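Local atomic coordinates of BvnE (Penicillium brevicompactum, PDB entry 6U9I), a protein that acts as a stereoselective semipinacolase, an isomerase that probably catalyses the semipinacol rearrangement on the way to the brevianamides. Residues A36-R41 with T66-L71; H23-T28 with Y116-T121; R52-A57 with D139-F144. One frame throughout, in Å; residues are numbered along the deposited sequence.

Contact 1: A36-R41 with T66-L71; sequences AMVSHR and TFFKTL
Met37 sets CG anti to its own carbonyl carbon (chi1 -63°), stays extended through SD and bends only at its last torsion (chi3 88°), which lays the terminal methyl over one face of the Phe68 ring. Met37 CE stands 3.8 Å from the centroid of the Phe68 ring, 20° off its normal, a CH-pi contact. Its neighbour SD, 4.2 Å from the same centroid, adds a Met-aromatic contact, for which a polarisable thioether on an unbranched chain is well suited. Closer to the backbone, Met37 CB presses on Phe68 CD2 at 3.4 Å. These groups pack the short helix 34-37 against helix 61-74, helices that flank the curved mixed sheet, consistent with an NTF2-like alpha+beta fold. Were Phe68 replaced by an alanine, the Met37 methyl and sulfur would probably be left without their aromatic partner and a gap would open between the two helices. Branched Val38 works at the ring's edge: its CG1 lies in the ring plane, 3.9 Å from Phe68 CD2, so the flat phenylalanine gives the thioether a face and the valine an edge. Leu71 CD2 adds a looser touch on Met37 CE. Ala36 O accepts both Ser39 N and Ser39 OG.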
ATOM      1  N   ALA A  36      13.128  -7.767  19.160  1.00 17.44           N
ATOM      2  CA  ALA A  36      12.465  -8.599  18.160  1.00 17.10           C
ATOM      3  C   ALA A  36      12.027  -7.770  16.962  1.00 16.52           C
ATOM      4  O   ALA A  36      12.056  -8.245  15.820  1.00 16.34           O
ATOM      5  CB  ALA A  36      11.264  -9.311  18.783  1.00 18.16           C
ATOM      6  N   MET A  37      11.612  -6.534  17.204  1.00 16.86           N
ATOM      7  CA  MET A  37      11.055  -5.691  16.155  1.00 15.66           C
ATOM      8  C   MET A  37      12.100  -5.123  15.204  1.00 20.74           C
ATOM      9  O   MET A  37      11.716  -4.532  14.190  1.00 21.65           O
ATOM     10  CB  MET A  37      10.252  -4.558  16.791  1.00 16.09           C
ATOM     11  CG  MET A  37       9.058  -5.106  17.582  1.00 18.36           C
ATOM     12  SD  MET A  37       8.273  -3.915  18.666  1.00 22.37           S
ATOM     13  CE  MET A  37       7.087  -3.195  17.539  1.00 25.65           C
ATOM     14  N   VAL A  38      13.388  -5.269  15.500  1.00 17.46           N
ATOM     15  CA  VAL A  38      14.439  -4.915  14.555  1.00 16.18           C
ATOM     16  C   VAL A  38      15.285  -6.132  14.174  1.00 17.56           C
ATOM     17  O   VAL A  38      16.371  -5.985  13.635  1.00 18.10           O
ATOM     18  CB  VAL A  38      15.317  -3.769  15.096  1.00 19.30           C
ATOM     19  CG1 VAL A  38      14.451  -2.554  15.450  1.00 20.45           C
ATOM     20  CG2 VAL A  38      16.150  -4.228  16.299  1.00 18.61           C
ATOM     21  N   SER A  39      14.788  -7.342  14.422  1.00 17.01           N
ATOM     22  CA  SER A  39      15.594  -8.525  14.168  1.00 17.88           C
ATOM     23  C   SER A  39      15.550  -8.915  12.693  1.00 16.91           C
ATOM     24  O   SER A  39      14.636  -8.541  11.953  1.00 17.78           O
ATOM     25  CB  SER A  39      15.116  -9.703  15.027  1.00 19.36           C
ATOM     26  OG  SER A  39      13.783 -10.047  14.704  1.00 20.30           O
ATOM     27  N   HIS A  40      16.560  -9.695  12.279  1.00 18.78           N
ATOM     28  CA  HIS A  40      16.646 -10.265  10.926  1.00 20.05           C
ATOM     29  C   HIS A  40      16.612  -9.181   9.849  1.00 17.43           C
ATOM     30  O   HIS A  40      15.909  -9.296   8.840  1.00 17.18           O
ATOM     31  CB  HIS A  40      15.541 -11.296  10.686  1.00 20.86           C
ATOM     32  CG  HIS A  40      15.512 -12.384  11.715  1.00 22.97           C
ATOM     33  ND1 HIS A  40      16.446 -13.395  11.749  1.00 30.41           N
ATOM     34  CD2 HIS A  40      14.681 -12.601  12.760  1.00 26.68           C
ATOM     35  CE1 HIS A  40      16.180 -14.202  12.762  1.00 30.73           C
ATOM     36  NE2 HIS A  40      15.117 -13.738  13.395  1.00 26.92           N
ATOM     37  N   ARG A  41      17.390  -8.131  10.073  1.00 16.81           N
ATOM     38  CA  ARG A  41      17.559  -7.044   9.122  0.58 16.27           C
ATOM     39  C   ARG A  41      19.026  -6.953   8.727  1.00 20.89           C
ATOM     40  O   ARG A  41      19.915  -7.290   9.518  1.00 20.01           O
ATOM     41  CB  ARG A  41      17.087  -5.700   9.712  0.58 18.07           C
ATOM     42  CG  ARG A  41      15.566  -5.545   9.811  0.58 17.62           C
ATOM     43  CD  ARG A  41      15.131  -4.439  10.778  0.58 17.25           C
ATOM     44  NE  ARG A  41      15.572  -3.095  10.388  0.58 13.01           N
ATOM     45  CZ  ARG A  41      14.788  -2.154   9.856  0.58 17.06           C
ATOM     46  NH1 ARG A  41      15.293  -0.960   9.551  0.58 16.98           N
ATOM     47  NH2 ARG A  41      13.506  -2.396   9.635  0.58 18.59           N
ATOM     48  N   THR A  66      15.308   2.549  18.968  1.00 20.34           N
ATOM     49  CA  THR A  66      14.966   3.602  19.924  1.00 20.28           C
ATOM     50  C   THR A  66      13.485   3.961  19.849  1.00 22.99           C
ATOM     51  O   THR A  66      12.826   4.123  20.882  1.00 25.73           O
ATOM     52  CB  THR A  66      15.831   4.839  19.666  1.00 24.31           C
ATOM     53  OG1 THR A  66      17.205   4.502  19.886  1.00 24.60           O
ATOM     54  CG2 THR A  66      15.426   5.993  20.587  1.00 25.93           C
ATOM     55  N   PHE A  67      12.939   4.075  18.634  1.00 24.55           N
ATOM     56  CA  PHE A  67      11.511   4.347  18.497  1.00 20.30           C
ATOM     57  C   PHE A  67      10.686   3.267  19.178  1.00 19.69           C
ATOM     58  O   PHE A  67       9.715   3.567  19.883  1.00 23.53           O
ATOM     59  CB  PHE A  67      11.116   4.452  17.020  1.00 22.58           C
ATOM     60  CG  PHE A  67       9.624   4.511  16.798  1.00 25.77           C
ATOM     61  CD1 PHE A  67       8.910   5.664  17.086  1.00 33.77           C
ATOM     62  CD2 PHE A  67       8.933   3.406  16.317  1.00 28.29           C
ATOM     63  CE1 PHE A  67       7.536   5.720  16.889  1.00 28.62           C
ATOM     64  CE2 PHE A  67       7.557   3.455  16.124  1.00 31.71           C
ATOM     65  CZ  PHE A  67       6.864   4.617  16.408  1.00 32.03           C
ATOM     66  N   PHE A  68      11.053   2.001  18.971  1.00 22.26           N
ATOM     67  CA  PHE A  68      10.245   0.913  19.512  1.00 20.87           C
ATOM     68  C   PHE A  68      10.337   0.839  21.032  1.00 22.48           C
ATOM     69  O   PHE A  68       9.391   0.375  21.680  1.00 23.28           O
ATOM     70  CB  PHE A  68      10.656  -0.414  18.869  1.00 18.37           C
ATOM     71  CG  PHE A  68      10.127  -0.595  17.462  1.00 21.32           C
ATOM     72  CD1 PHE A  68       8.874  -0.109  17.114  1.00 23.05           C
ATOM     73  CD2 PHE A  68      10.876  -1.253  16.494  1.00 19.78           C
ATOM     74  CE1 PHE A  68       8.376  -0.271  15.818  1.00 28.42           C
ATOM     75  CE2 PHE A  68      10.376  -1.436  15.199  1.00 19.12           C
ATOM     76  CZ  PHE A  68       9.127  -0.930  14.864  1.00 21.22           C
ATOM     77  N   LYS A  69      11.455   1.282  21.623  1.00 22.09           N
ATOM     78  CA  LYS A  69      11.515   1.366  23.081  1.00 23.59           C
ATOM     79  C   LYS A  69      10.417   2.280  23.611  1.00 24.79           C
ATOM     80  O   LYS A  69       9.789   1.988  24.635  1.00 31.71           O
ATOM     81  CB  LYS A  69      12.884   1.867  23.533  1.00 25.28           C
ATOM     82  CG  LYS A  69      14.026   0.913  23.260  1.00 25.32           C
ATOM     83  CD  LYS A  69      15.314   1.443  23.867  1.00 29.86           C
ATOM     84  CE  LYS A  69      16.460   0.480  23.615  1.00 33.04           C
ATOM     85  NZ  LYS A  69      17.695   0.917  24.319  1.00 33.38           N
ATOM     86  N   THR A  70      10.155   3.379  22.903  1.00 23.96           N
ATOM     87  CA  THR A  70       9.059   4.267  23.264  1.00 23.85           C
ATOM     88  C   THR A  70       7.711   3.597  23.037  1.00 30.15           C
ATOM     89  O   THR A  70       6.847   3.595  23.923  1.00 32.13           O
ATOM     90  CB  THR A  70       9.162   5.563  22.458  1.00 35.35           C
ATOM     91  OG1 THR A  70      10.311   6.295  22.897  1.00 38.35           O
ATOM     92  CG2 THR A  70       7.918   6.416  22.637  1.00 39.49           C
ATOM     93  N   LEU A  71       7.521   3.012  21.851  1.00 25.46           N
ATOM     94  CA  LEU A  71       6.228   2.432  21.502  1.00 27.11           C
ATOM     95  C   LEU A  71       5.862   1.284  22.435  1.00 23.96           C
ATOM     96  O   LEU A  71       4.725   1.202  22.916  1.00 28.41           O
ATOM     97  CB  LEU A  71       6.245   1.960  20.047  1.00 30.52           C
ATOM     98  CG  LEU A  71       4.897   1.505  19.490  1.00 32.06           C
ATOM     99  CD1 LEU A  71       4.075   2.720  19.117  1.00 33.96           C
ATOM    100  CD2 LEU A  71       5.107   0.630  18.278  1.00 30.02           C
TER

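Contact 2: H23-T28 with Y116-T121; sequences HRWLST and YMVVLT
Trp25 meets Leu120 and Val118 with the benzene half of its indole. From CB, which is directed toward the strand, the side chain continues with CG anti to the backbone N (chi1 -178°), carrying the ring system away from helix 14-31. The bond shared by its two rings comes first: CD2 and CE2 of Trp25 each lie 4.0 Å from Leu120 CD2. Next along the rim, Trp25 CE3 touches the other branch, Leu120 CD1, also at 4.0 Å. At the far end Trp25 CH2 reaches Val118 CG1 at 4.1 Å, in the conformer of the valine described here, with the two side chains arriving from opposite directions.

The leucine is placed centrally: Leu120 CD2 sits 4.0 Å from the centroid of the six-membered ring of Trp25 and only 10° off its normal, a CH-pi contact over the face. A forked leucine can put one methyl over the ring and the second near its rim, while the compact valine fits against the tip. Tryptophan suits its place because its broad, flat apolar surface is long enough to span both strand residues.

Along strand 110-122 the side chains alternate. Val118 and Leu120 serve the helix, whereas Met117 and Val119 pack on Met117 and Ile89 of the second subunit. Leu80, Leu101 and Leu129, on strands 78-82, 96-107 and 129-136, also touch Trp25. A long amino-terminal helix packed on one side of a mixed sheet, with the dimer partner on the other, is consistent with the NTF2-like fold.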
ATOM      1  N   HIS A  23       6.438 -13.815   6.971  1.00 16.53           N
ATOM      2  CA  HIS A  23       5.704 -14.207   8.166  1.00 18.76           C
ATOM      3  C   HIS A  23       6.576 -14.127   9.406  1.00 17.58           C
ATOM      4  O   HIS A  23       6.074 -13.819  10.493  1.00 19.56           O
ATOM      5  CB  HIS A  23       5.117 -15.608   7.991  1.00 20.80           C
ATOM      6  CG  HIS A  23       3.860 -15.622   7.173  1.00 25.54           C
ATOM      7  ND1 HIS A  23       2.709 -14.972   7.571  1.00 31.58           N
ATOM      8  CD2 HIS A  23       3.578 -16.183   5.974  1.00 27.25           C
ATOM      9  CE1 HIS A  23       1.773 -15.139   6.653  1.00 29.41           C
ATOM     10  NE2 HIS A  23       2.274 -15.869   5.673  1.00 26.34           N
ATOM     11  N   ARG A  24       7.883 -14.372   9.270  1.00 17.70           N
ATOM     12  CA  ARG A  24       8.763 -14.181  10.415  1.00 18.16           C
ATOM     13  C   ARG A  24       8.792 -12.724  10.837  1.00 17.46           C
ATOM     14  O   ARG A  24       8.814 -12.415  12.036  1.00 17.50           O
ATOM     15  CB  ARG A  24      10.174 -14.681  10.103  1.00 17.37           C
ATOM     16  CG  ARG A  24      11.136 -14.541  11.287  1.00 22.47           C
ATOM     17  CD  ARG A  24      12.518 -15.037  10.914  1.00 24.29           C
ATOM     18  NE  ARG A  24      13.034 -14.286   9.771  1.00 24.11           N
ATOM     19  CZ  ARG A  24      14.188 -14.546   9.164  1.00 30.08           C
ATOM     20  NH1 ARG A  24      14.569 -13.812   8.127  1.00 23.42           N
ATOM     21  NH2 ARG A  24      14.958 -15.541   9.598  1.00 26.97           N
ATOM     22  N   TRP A  25       8.802 -11.806   9.859  1.00 17.67           N
ATOM     23  CA  TRP A  25       8.761 -10.387  10.190  1.00 16.54           C
ATOM     24  C   TRP A  25       7.497 -10.047  10.973  1.00 15.94           C
ATOM     25  O   TRP A  25       7.552  -9.317  11.967  1.00 18.08           O
ATOM     26  CB  TRP A  25       8.860  -9.554   8.908  1.00 16.98           C
ATOM     27  CG  TRP A  25       8.863  -8.080   9.153  1.00 18.47           C
ATOM     28  CD1 TRP A  25       9.922  -7.322   9.562  1.00 20.10           C
ATOM     29  CD2 TRP A  25       7.753  -7.177   9.002  1.00 18.54           C
ATOM     30  NE1 TRP A  25       9.545  -6.001   9.675  1.00 20.04           N
ATOM     31  CE2 TRP A  25       8.218  -5.888   9.338  1.00 16.82           C
ATOM     32  CE3 TRP A  25       6.412  -7.332   8.612  1.00 18.96           C
ATOM     33  CZ2 TRP A  25       7.392  -4.760   9.303  1.00 22.38           C
ATOM     34  CZ3 TRP A  25       5.591  -6.202   8.580  1.00 17.59           C
ATOM     35  CH2 TRP A  25       6.088  -4.940   8.920  1.00 23.75           C
ATOM     36  N   LEU A  26       6.348 -10.581  10.549  1.00 14.14           N
ATOM     37  CA  LEU A  26       5.115 -10.344  11.290  1.00 14.48           C
ATOM     38  C   LEU A  26       5.198 -10.920  12.700  1.00 16.89           C
ATOM     39  O   LEU A  26       4.760 -10.282  13.665  1.00 16.35           O
ATOM     40  CB  LEU A  26       3.928 -10.970  10.555  1.00 17.99           C
ATOM     41  CG  LEU A  26       3.317 -10.268   9.337  1.00 26.21           C
ATOM     42  CD1 LEU A  26       2.077 -11.043   8.905  1.00 20.85           C
ATOM     43  CD2 LEU A  26       2.944  -8.816   9.628  1.00 18.82           C
ATOM     44  N   SER A  27       5.737 -12.135  12.838  1.00 15.44           N
ATOM     45  CA  SER A  27       5.713 -12.779  14.148  1.00 17.82           C
ATOM     46  C   SER A  27       6.647 -12.073  15.120  1.00 18.76           C
ATOM     47  O   SER A  27       6.324 -11.939  16.306  1.00 19.38           O
ATOM     48  CB  SER A  27       6.073 -14.261  14.024  1.00 23.51           C
ATOM     49  OG  SER A  27       7.459 -14.408  13.796  1.00 30.72           O
ATOM     50  N   THR A  28       7.798 -11.585  14.634  1.00 16.25           N
ATOM     51  CA  THR A  28       8.685 -10.855  15.533  1.00 17.37           C
ATOM     52  C   THR A  28       8.115  -9.484  15.869  1.00 19.52           C
ATOM     53  O   THR A  28       8.344  -8.971  16.969  1.00 18.72           O
ATOM     54  CB  THR A  28      10.101 -10.744  14.947  1.00 17.63           C
ATOM     55  OG1 THR A  28      10.071 -10.093  13.672  1.00 17.29           O
ATOM     56  CG2 THR A  28      10.719 -12.129  14.775  1.00 21.25           C
ATOM     57  N   TYR A 116      -2.216  -0.516   6.967  1.00 13.53           N
ATOM     58  CA  TYR A 116      -1.010  -0.205   6.208  1.00 14.00           C
ATOM     59  C   TYR A 116      -0.932  -1.050   4.951  1.00 15.67           C
ATOM     60  O   TYR A 116      -1.437  -2.174   4.904  1.00 13.94           O
ATOM     61  CB  TYR A 116       0.284  -0.461   6.990  1.00 17.54           C
ATOM     62  CG  TYR A 116       0.219  -0.148   8.455  1.00 19.24           C
ATOM     63  CD1 TYR A 116      -0.428  -1.017   9.334  1.00 21.79           C
ATOM     64  CD2 TYR A 116       0.809   0.997   8.972  1.00 31.08           C
ATOM     65  CE1 TYR A 116      -0.493  -0.748  10.667  1.00 26.76           C
ATOM     66  CE2 TYR A 116       0.740   1.278  10.332  1.00 25.24           C
ATOM     67  CZ  TYR A 116       0.093   0.400  11.165  1.00 24.30           C
ATOM     68  OH  TYR A 116       0.011   0.639  12.527  1.00 34.88           O
ATOM     69  N   MET A 117      -0.234  -0.514   3.956  1.00 12.59           N
ATOM     70  CA  MET A 117       0.329  -1.307   2.871  1.00 12.90           C
ATOM     71  C   MET A 117       1.841  -1.280   3.045  1.00 15.13           C
ATOM     72  O   MET A 117       2.456  -0.207   2.999  1.00 14.91           O
ATOM     73  CB  MET A 117      -0.086  -0.758   1.504  1.00 16.10           C
ATOM     74  CG  MET A 117       0.100  -1.725   0.346  1.00 20.73           C
ATOM     75  SD  MET A 117      -1.043  -3.132   0.389  1.00 21.50           S
ATOM     76  CE  MET A 117      -2.626  -2.335   0.173  1.00 21.83           C
ATOM     77  N   VAL A 118       2.442  -2.449   3.257  1.00 13.01           N
ATOM     78  CA  VAL A 118       3.868  -2.573   3.539  0.66 12.84           C
ATOM     79  C   VAL A 118       4.553  -3.255   2.361  1.00 14.59           C
ATOM     80  O   VAL A 118       4.015  -4.204   1.781  1.00 15.17           O
ATOM     81  CB  VAL A 118       4.080  -3.352   4.856  0.66 15.39           C
ATOM     82  CG1 VAL A 118       5.508  -3.844   4.999  0.66 19.03           C
ATOM     83  CG2 VAL A 118       3.677  -2.473   6.043  0.66 12.57           C
ATOM     84  N   VAL A 119       5.739  -2.759   1.996  1.00 13.67           N
ATOM     85  CA  VAL A 119       6.579  -3.386   0.978  1.00 11.97           C
ATOM     86  C   VAL A 119       7.885  -3.779   1.657  1.00 14.48           C
ATOM     87  O   VAL A 119       8.674  -2.906   2.043  1.00 17.00           O
ATOM     88  CB  VAL A 119       6.851  -2.462  -0.214  1.00 15.57           C
ATOM     89  CG1 VAL A 119       7.714  -3.196  -1.256  1.00 14.12           C
ATOM     90  CG2 VAL A 119       5.539  -1.946  -0.820  1.00 15.10           C
ATOM     91  N   LEU A 120       8.088  -5.083   1.847  1.00 12.21           N
ATOM     92  CA  LEU A 120       9.339  -5.625   2.360  1.00 13.88           C
ATOM     93  C   LEU A 120      10.246  -5.969   1.185  1.00 14.53           C
ATOM     94  O   LEU A 120       9.802  -6.601   0.221  1.00 15.52           O
ATOM     95  CB  LEU A 120       9.087  -6.880   3.198  1.00 15.22           C
ATOM     96  CG  LEU A 120       8.065  -6.799   4.339  1.00 15.66           C
ATOM     97  CD1 LEU A 120       7.907  -8.157   5.018  1.00 16.86           C
ATOM     98  CD2 LEU A 120       8.520  -5.787   5.350  1.00 19.27           C
ATOM     99  N   THR A 121      11.509  -5.561   1.256  1.00 14.39           N
ATOM    100  CA  THR A 121      12.523  -6.049   0.326  1.00 10.78           C
ATOM    101  C   THR A 121      13.543  -6.851   1.119  1.00 13.03           C
ATOM    102  O   THR A 121      14.007  -6.398   2.172  1.00 14.29           O
ATOM    103  CB  THR A 121      13.237  -4.904  -0.408  1.00 13.86           C
ATOM    104  OG1 THR A 121      12.262  -4.037  -1.003  1.00 15.72           O
ATOM    105  CG2 THR A 121      14.133  -5.475  -1.512  1.00 13.90           C
TER

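Contact 3: R52-A57 with D139-F144; sequences RSLGFA and DYCVKF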
ATOM      1  N   ARG A  52       4.462  10.582   1.842  1.00 17.33           N
ATOM      2  CA  ARG A  52       5.374  11.689   2.118  1.00 17.99           C
ATOM      3  C   ARG A  52       4.739  12.767   2.985  1.00 21.18           C
ATOM      4  O   ARG A  52       5.449  13.475   3.719  1.00 22.40           O
ATOM      5  CB  ARG A  52       5.834  12.317   0.809  1.00 19.98           C
ATOM      6  CG  ARG A  52       6.820  11.524   0.023  1.00 25.58           C
ATOM      7  CD  ARG A  52       7.556  12.509  -0.861  1.00 28.91           C
ATOM      8  NE  ARG A  52       8.296  11.866  -1.927  1.00 28.60           N
ATOM      9  CZ  ARG A  52       8.795  12.527  -2.963  1.00 24.29           C
ATOM     10  NH1 ARG A  52       8.615  13.839  -3.054  1.00 27.90           N
ATOM     11  NH2 ARG A  52       9.462  11.875  -3.895  1.00 29.88           N
ATOM     12  N   SER A  53       3.418  12.935   2.895  1.00 20.25           N
ATOM     13  CA  SER A  53       2.748  13.997   3.638  1.00 22.51           C
ATOM     14  C   SER A  53       2.898  13.854   5.151  1.00 22.64           C
ATOM     15  O   SER A  53       2.764  14.847   5.872  1.00 23.14           O
ATOM     16  CB  SER A  53       1.271  14.039   3.260  1.00 24.37           C
ATOM     17  OG  SER A  53       0.601  12.879   3.729  1.00 26.96           O
ATOM     18  N   LEU A  54       3.171  12.649   5.660  1.00 17.20           N
ATOM     19  CA  LEU A  54       3.403  12.507   7.092  1.00 21.53           C
ATOM     20  C   LEU A  54       4.692  13.187   7.531  1.00 21.83           C
ATOM     21  O   LEU A  54       4.837  13.495   8.720  1.00 24.90           O
ATOM     22  CB  LEU A  54       3.452  11.031   7.485  1.00 20.96           C
ATOM     23  CG  LEU A  54       2.100  10.336   7.414  1.00 22.65           C
ATOM     24  CD1 LEU A  54       2.280   8.839   7.605  1.00 26.21           C
ATOM     25  CD2 LEU A  54       1.169  10.927   8.467  1.00 24.70           C
ATOM     26  N   GLY A  55       5.627  13.387   6.610  1.00 21.54           N
ATOM     27  CA  GLY A  55       6.823  14.173   6.865  1.00 23.65           C
ATOM     28  C   GLY A  55       7.951  13.457   7.574  1.00 30.34           C
ATOM     29  O   GLY A  55       8.881  14.123   8.053  1.00 24.47           O
ATOM     30  N   PHE A  56       7.919  12.128   7.645  1.00 21.96           N
ATOM     31  CA  PHE A  56       8.927  11.358   8.364  1.00 24.47           C
ATOM     32  C   PHE A  56      10.005  10.842   7.420  1.00 24.06           C
ATOM     33  O   PHE A  56       9.698  10.259   6.375  1.00 25.14           O
ATOM     34  CB  PHE A  56       8.271  10.187   9.102  1.00 19.17           C
ATOM     35  CG  PHE A  56       7.310  10.620  10.172  1.00 31.42           C
ATOM     36  CD1 PHE A  56       7.767  11.279  11.302  1.00 37.21           C
ATOM     37  CD2 PHE A  56       5.952  10.373  10.046  1.00 33.16           C
ATOM     38  CE1 PHE A  56       6.883  11.683  12.292  1.00 36.41           C
ATOM     39  CE2 PHE A  56       5.064  10.775  11.032  1.00 32.89           C
ATOM     40  CZ  PHE A  56       5.531  11.432  12.155  1.00 37.48           C
ATOM     41  N   ALA A  57      11.267  11.037   7.801  1.00 20.87           N
ATOM     42  CA  ALA A  57      12.377  10.435   7.087  1.00 20.88           C
ATOM     43  C   ALA A  57      12.543   8.975   7.503  1.00 17.96           C
ATOM     44  O   ALA A  57      12.015   8.550   8.536  1.00 22.75           O
ATOM     45  CB  ALA A  57      13.663  11.214   7.363  1.00 22.15           C
ATOM     46  N   ASP A 139      -4.593   9.726   7.715  1.00 16.77           N
ATOM     47  CA  ASP A 139      -5.627  10.376   8.518  1.00 21.94           C
ATOM     48  C   ASP A 139      -5.675   9.776   9.911  1.00 24.00           C
ATOM     49  O   ASP A 139      -5.764  10.505  10.908  1.00 25.14           O
ATOM     50  CB  ASP A 139      -7.001  10.258   7.855  1.00 19.34           C
ATOM     51  CG  ASP A 139      -8.112  10.876   8.705  1.00 27.09           C
ATOM     52  OD1 ASP A 139      -7.978  12.059   9.068  1.00 26.18           O
ATOM     53  OD2 ASP A 139      -9.107  10.182   9.022  1.00 24.19           O
ATOM     54  N   TYR A 140      -5.598   8.447  10.004  1.00 22.87           N
ATOM     55  CA  TYR A 140      -5.616   7.824  11.318  1.00 22.62           C
ATOM     56  C   TYR A 140      -4.384   8.221  12.119  1.00 23.53           C
ATOM     57  O   TYR A 140      -4.478   8.469  13.327  1.00 26.37           O
ATOM     58  CB  TYR A 140      -5.716   6.302  11.199  1.00 22.43           C
ATOM     59  CG  TYR A 140      -6.042   5.698  12.536  1.00 22.99           C
ATOM     60  CD1 TYR A 140      -7.353   5.573  12.952  1.00 25.67           C
ATOM     61  CD2 TYR A 140      -5.033   5.311  13.410  1.00 26.76           C
ATOM     62  CE1 TYR A 140      -7.659   5.050  14.190  1.00 29.99           C
ATOM     63  CE2 TYR A 140      -5.328   4.784  14.645  1.00 27.60           C
ATOM     64  CZ  TYR A 140      -6.646   4.655  15.031  1.00 29.43           C
ATOM     65  OH  TYR A 140      -6.952   4.136  16.267  1.00 25.11           O
ATOM     66  N   CYS A 141      -3.230   8.303  11.452  1.00 21.02           N
ATOM     67  CA  CYS A 141      -1.988   8.710  12.103  1.00 23.70           C
ATOM     68  C   CYS A 141      -2.127  10.089  12.739  1.00 30.22           C
ATOM     69  O   CYS A 141      -1.728  10.309  13.891  1.00 26.33           O
ATOM     70  CB  CYS A 141      -0.870   8.725  11.062  1.00 24.35           C
ATOM     71  SG  CYS A 141      -0.176   7.085  10.780  1.00 25.15           S
ATOM     72  N   VAL A 142      -2.665  11.037  11.976  1.00 25.63           N
ATOM     73  CA  VAL A 142      -2.820  12.409  12.443  1.00 31.62           C
ATOM     74  C   VAL A 142      -3.841  12.474  13.565  1.00 31.81           C
ATOM     75  O   VAL A 142      -3.622  13.135  14.588  1.00 32.17           O
ATOM     76  CB  VAL A 142      -3.216  13.319  11.266  1.00 27.99           C
ATOM     77  CG1 VAL A 142      -3.472  14.730  11.758  1.00 32.41           C
ATOM     78  CG2 VAL A 142      -2.129  13.313  10.192  1.00 28.26           C
ATOM     79  N   LYS A 143      -4.970  11.788  13.395  1.00 24.71           N
ATOM     80  CA  LYS A 143      -5.991  11.781  14.435  1.00 27.66           C
ATOM     81  C   LYS A 143      -5.475  11.129  15.711  1.00 36.86           C
ATOM     82  O   LYS A 143      -5.787  11.586  16.817  1.00 35.38           O
ATOM     83  CB  LYS A 143      -7.245  11.072  13.931  1.00 26.50           C
ATOM     84  CG  LYS A 143      -7.986  11.847  12.859  1.00 29.85           C
ATOM     85  CD  LYS A 143      -9.393  11.326  12.705  1.00 34.44           C
ATOM     86  CE  LYS A 143     -10.096  11.938  11.505  1.00 34.61           C
ATOM     87  NZ  LYS A 143      -9.550  13.268  11.116  1.00 33.79           N
ATOM     88  N   PHE A 144      -4.678  10.063  15.584  1.00 31.89           N
ATOM     89  CA  PHE A 144      -4.159   9.421  16.785  1.00 36.03           C
ATOM     90  C   PHE A 144      -3.157  10.318  17.505  1.00 39.98           C
ATOM     91  O   PHE A 144      -3.101  10.314  18.740  1.00 41.75           O
ATOM     92  CB  PHE A 144      -3.530   8.069  16.448  1.00 33.47           C
ATOM     93  CG  PHE A 144      -3.105   7.285  17.662  1.00 33.74           C
ATOM     94  CD1 PHE A 144      -4.028   6.538  18.381  1.00 40.81           C
ATOM     95  CD2 PHE A 144      -1.784   7.301  18.086  1.00 39.42           C
ATOM     96  CE1 PHE A 144      -3.645   5.817  19.502  1.00 35.69           C
ATOM     97  CE2 PHE A 144      -1.390   6.586  19.200  1.00 41.47           C
ATOM     98  CZ  PHE A 144      -2.321   5.843  19.912  1.00 39.86           C
TER
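Leu54 makes a small, apolar surface contact with Cys141 and Val142, joining the loop between strands 45-50 and 59-60 to helix 138-150. Only 96 Å² is buried, counting both sides. The work falls to one branch of the leucine: Leu54 CD2 rests on Cys141 CB at 4.0 Å and lies 4.4 Å from Val142 CG2. The bond from CA to CB of Leu54 is not directed at the helix. With CG anti to the carbonyl carbon (chi1 -71°) and CD1 continuing the extended chain (chi2 171°), the other branch, CD2, is turned out to the helix. A leucine has the length to bridge this separation, since the nearest CA atoms, those of Leu54 and Val142, are 8.2 Å apart. Cysteine is small enough to let the methyl approach its CB, and Val142 offers one methyl beside it.

The loop side is shaped by a 3-10 segment, 52-54, closed by Gly55 N to Arg52 O at 2.9 Å. Gly55 follows with a positive phi of 82°, a conformation that glycine adopts easily. Beyond it, Leu54 O stands 3.5 Å above the plane of the Phe56 ring, displaced toward its rim. On the helix, one turn apart, Lys143 NZ bridges to Asp139 OD1 at 2.9 Å through the syn lone pair of the carboxylate.

Around the contact the dimer closes in: Ser53 OG bonds Asp137 of the second subunit, and Val142 packs on Asp139 of that subunit. Within the chain, helix 138-150 is held beside strand 110-122, where Cys141 touches Asn114, Tyr140 OH bonds Glu113 N and Phe144 meets Tyr112 edge to face.

Contacts 1 and 2 are near neighbours, their centres about 13 Å apart, and they touch where helix 14-31 is followed by helix 34-37: Thr28 packs against Ala36 and Ser39. Along the chain, contact 1 is nested inside the loop that contact 2 closes. Contact 3 lies about 20 Å, centre to centre, from each of the others and touches neither; its segments alternate with theirs in sequence. Strand 110-122, used by contact 2, also borders helix 138-150 of contact 3. Contact 1 joins helix 34-37 to helix 61-74, contact 2 lays helix 14-31 on the sheet, and contact 3 ties a loop to the carboxy-terminal helix. Contacts 2 and 3 both border the second subunit.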